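Cow rumen GH26 endo-mannanase (Metagenome, PDB 6UEH) probably hydrolyses internal beta-1,4-mannosidic linkages in mannans such as galactomannan, as a family GH26 endo-mannanase. Local coordinates at residues L311-G316 and E360-A365. Sequence-based numbering, arbitrary orientation.
With ACT (acetate ion), chain D.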
ATOM      1  N   LEU A 311      -7.984   0.414 -12.612  1.00 15.56           N
ATOM      2  CA  LEU A 311      -6.746   1.089 -12.995  1.00 15.36           C
ATOM      3  C   LEU A 311      -5.654   0.892 -11.949  1.00 15.64           C
ATOM      4  O   LEU A 311      -4.977   1.844 -11.557  1.00 16.01           O
ATOM      5  CB  LEU A 311      -7.012   2.582 -13.209  1.00 15.08           C
ATOM      6  CG  LEU A 311      -8.077   2.916 -14.258  1.00 14.01           C
ATOM      7  CD1 LEU A 311      -8.505   4.373 -14.161  1.00 14.31           C
ATOM      8  CD2 LEU A 311      -7.550   2.610 -15.650  1.00 11.62           C
ATOM      9  N   HIS A 312      -5.499  -0.349 -11.501  1.00 14.99           N
ATOM     10  CA  HIS A 312      -4.660  -0.655 -10.351  1.00 15.94           C
ATOM     11  C   HIS A 312      -3.191  -0.858 -10.721  1.00 17.81           C
ATOM     12  O   HIS A 312      -2.852  -1.000 -11.898  1.00 18.40           O
ATOM     13  CB  HIS A 312      -5.200  -1.898  -9.632  1.00 15.69           C
ATOM     14  CG  HIS A 312      -5.053  -3.166 -10.414  1.00 15.49           C
ATOM     15  ND1 HIS A 312      -5.623  -3.346 -11.656  1.00 15.70           N
ATOM     16  CD2 HIS A 312      -4.410  -4.322 -10.124  1.00 16.78           C
ATOM     17  CE1 HIS A 312      -5.330  -4.555 -12.102  1.00 16.90           C
ATOM     18  NE2 HIS A 312      -4.596  -5.168 -11.191  1.00 17.65           N
ATOM     19  N   GLU A 313      -2.333  -0.858  -9.700  1.00 17.64           N
ATOM     20  CA  GLU A 313      -0.890  -1.046  -9.859  1.00 17.97           C
ATOM     21  C   GLU A 313      -0.309  -0.137 -10.939  1.00 18.37           C
ATOM     22  O   GLU A 313       0.550  -0.553 -11.717  1.00 19.29           O
ATOM     23  CB  GLU A 313      -0.577  -2.511 -10.175  1.00 18.34           C
ATOM     24  CG  GLU A 313      -0.996  -3.481  -9.081  1.00 18.28           C
ATOM     25  CD  GLU A 313      -0.585  -4.918  -9.379  1.00 20.30           C
ATOM     26  OE1 GLU A 313      -0.050  -5.173 -10.476  1.00 20.69           O
ATOM     27  OE2 GLU A 313      -0.799  -5.796  -8.516  1.00 19.88           O
ATOM     28  N   ALA A 314      -0.781   1.105 -10.967  1.00 18.01           N
ATOM     29  CA  ALA A 314      -0.512   2.027 -12.069  1.00 19.22           C
ATOM     30  C   ALA A 314       0.972   2.274 -12.331  1.00 20.22           C
ATOM     31  O   ALA A 314       1.440   2.112 -13.459  1.00 21.10           O
ATOM     32  CB  ALA A 314      -1.211   3.345 -11.813  1.00 19.54           C
ATOM     33  N   GLU A 315       1.707   2.679 -11.300  1.00 20.16           N
ATOM     34  CA  GLU A 315       3.114   3.016 -11.476  1.00 21.15           C
ATOM     35  C   GLU A 315       3.944   1.808 -11.901  1.00 22.46           C
ATOM     36  O   GLU A 315       4.848   1.928 -12.728  1.00 24.81           O
ATOM     37  CB  GLU A 315       3.702   3.613 -10.195  1.00 20.20           C
ATOM     38  CG  GLU A 315       5.178   3.972 -10.333  1.00 21.06           C
ATOM     39  CD  GLU A 315       5.771   4.582  -9.077  1.00 21.33           C
ATOM     40  OE1 GLU A 315       5.034   4.748  -8.082  1.00 20.26           O
ATOM     41  OE2 GLU A 315       6.981   4.894  -9.090  1.00 21.88           O
ATOM     42  N   GLY A 316       3.628   0.646 -11.340  1.00 22.55           N
ATOM     43  CA  GLY A 316       4.447  -0.533 -11.550  1.00 24.85           C
ATOM     44  C   GLY A 316       5.788  -0.342 -10.866  1.00 26.86           C
ATOM     45  O   GLY A 316       5.844  -0.022  -9.679  1.00 26.49           O
ATOM     46  N   GLU A 360     -10.907   2.712  -4.535  1.00 14.93           N
ATOM     47  CA  GLU A 360      -9.588   2.387  -4.005  1.00 14.59           C
ATOM     48  C   GLU A 360      -8.529   2.496  -5.090  1.00 15.65           C
ATOM     49  O   GLU A 360      -8.611   1.832  -6.126  1.00 14.25           O
ATOM     50  CB  GLU A 360      -9.567   0.981  -3.401  1.00 15.22           C
ATOM     51  CG  GLU A 360      -8.214   0.591  -2.820  1.00 15.67           C
ATOM     52  CD  GLU A 360      -8.254  -0.713  -2.048  1.00 16.57           C
ATOM     53  OE1 GLU A 360      -9.081  -1.585  -2.387  1.00 17.02           O
ATOM     54  OE2 GLU A 360      -7.461  -0.863  -1.096  1.00 16.17           O
ATOM     55  N   GLN A 361      -7.535   3.342  -4.849  1.00 16.11           N
ATOM     56  CA  GLN A 361      -6.450   3.520  -5.800  1.00 16.45           C
ATOM     57  C   GLN A 361      -5.148   2.969  -5.235  1.00 16.62           C
ATOM     58  O   GLN A 361      -4.790   3.246  -4.088  1.00 16.07           O
ATOM     59  CB  GLN A 361      -6.286   4.998  -6.160  1.00 17.81           C
ATOM     60  CG  GLN A 361      -5.212   5.260  -7.204  1.00 18.72           C
ATOM     61  CD  GLN A 361      -5.166   6.709  -7.640  1.00 19.52           C
ATOM     62  OE1 GLN A 361      -4.989   7.613  -6.820  1.00 19.49           O
ATOM     63  NE2 GLN A 361      -5.338   6.940  -8.937  1.00 19.34           N
ATOM     64  N   ASN A 362      -4.448   2.177  -6.041  1.00 15.98           N
ATOM     65  CA  ASN A 362      -3.138   1.681  -5.653  1.00 17.15           C
ATOM     66  C   ASN A 362      -2.104   2.799  -5.659  1.00 16.54           C
ATOM     67  O   ASN A 362      -2.147   3.698  -6.497  1.00 17.01           O
ATOM     68  CB  ASN A 362      -2.681   0.551  -6.584  1.00 17.89           C
ATOM     69  CG  ASN A 362      -3.153  -0.819  -6.126  1.00 19.35           C
ATOM     70  OD1 ASN A 362      -3.887  -1.502  -6.836  1.00 20.43           O
ATOM     71  ND2 ASN A 362      -2.720  -1.230  -4.943  1.00 20.28           N
ATOM     72  N   LEU A 363      -1.191   2.746  -4.702  1.00 15.51           N
ATOM     73  CA  LEU A 363      -0.001   3.577  -4.735  1.00 16.11           C
ATOM     74  C   LEU A 363       1.184   2.699  -4.383  1.00 17.41           C
ATOM     75  O   LEU A 363       1.026   1.672  -3.720  1.00 16.31           O
ATOM     76  CB  LEU A 363      -0.110   4.759  -3.764  1.00 15.92           C
ATOM     77  CG  LEU A 363      -1.061   5.904  -4.125  1.00 15.19           C
ATOM     78  CD1 LEU A 363      -1.141   6.910  -2.987  1.00 16.70           C
ATOM     79  CD2 LEU A 363      -0.621   6.589  -5.406  1.00 18.43           C
ATOM     80  N   TYR A 364       2.366   3.089  -4.841  1.00 18.72           N
ATOM     81  CA  TYR A 364       3.588   2.435  -4.402  1.00 21.23           C
ATOM     82  C   TYR A 364       4.399   3.403  -3.550  1.00 22.25           C
ATOM     83  O   TYR A 364       4.027   4.564  -3.400  1.00 22.85           O
ATOM     84  CB  TYR A 364       4.393   1.932  -5.601  1.00 22.63           C
ATOM     85  CG  TYR A 364       3.784   0.702  -6.232  1.00 21.92           C
ATOM     86  CD1 TYR A 364       4.089  -0.568  -5.759  1.00 21.94           C
ATOM     87  CD2 TYR A 364       2.882   0.811  -7.284  1.00 22.11           C
ATOM     88  CE1 TYR A 364       3.526  -1.696  -6.326  1.00 21.91           C
ATOM     89  CE2 TYR A 364       2.316  -0.313  -7.858  1.00 22.25           C
ATOM     90  CZ  TYR A 364       2.640  -1.563  -7.375  1.00 22.84           C
ATOM     91  OH  TYR A 364       2.077  -2.683  -7.940  1.00 23.48           O
ATOM     92  N   ALA A 365       5.495   2.920  -2.979  1.00 22.29           N
ATOM     93  CA  ALA A 365       6.303   3.742  -2.091  1.00 23.74           C
ATOM     94  C   ALA A 365       7.776   3.700  -2.476  1.00 24.86           C
ATOM     95  O   ALA A 365       8.649   3.794  -1.615  1.00 25.64           O
ATOM     96  CB  ALA A 365       6.123   3.293  -0.651  1.00 24.49           C
TER
HETATM   97  C   ACT D 603      -2.886  -8.642 -10.749  1.00 27.04           C
HETATM   98  O   ACT D 603      -2.809  -8.654 -11.997  1.00 26.89           O
HETATM   99  OXT ACT D 603      -3.596  -7.740 -10.253  1.00 25.18           O
HETATM  100  CH3 ACT D 603      -2.172  -9.653  -9.902  1.00 27.65           C
HETATM  101  O   HOH W   1      -3.134   2.367  -9.431  1.00 15.25           O
HETATM  102  O   HOH W   2       2.558   5.059  -7.066  1.00 21.63           O
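H312 and N362 lie side by side, with CB of H312 3.1 Å from OD1 of N362. At the imidazole's edge NE2 donates to OXT of an acetate, 2.9 Å away, probably from the crystallisation liquor, which H240 also binds. The backbone N of E313 makes a weak hydrogen bond to the same N362 OD1 (3.3 Å); an amide suits this place because its oxygen also accepts from R309 while ND2 donates to D386. CG of E313 packs against OH of Y364 (3.4 Å), and W326 binds OE1 of its carboxylate. A314 N donates to a water lying between the carbonyls of L311 and N362, the N362 link being weak. E315 reaches out fully extended, and a second water joins its OE1 to the backbone N of Y364; S370 and N319 hold the same carboxylate. G316, whose positive phi (68°) favours glycine, sets its O, bonded by W366, over the centre of the Y364 ring, 3.8 Å above the plane. An alanine in place of Y364 would probably open a gap beneath that carbonyl and beside E313. One weak direct hydrogen bond, waters and the Y364 ring thus tie the loop after strand 306-309 to neighbouring TIM-barrel strand 357-362, while surrounding residues fix the polar side-chain ends.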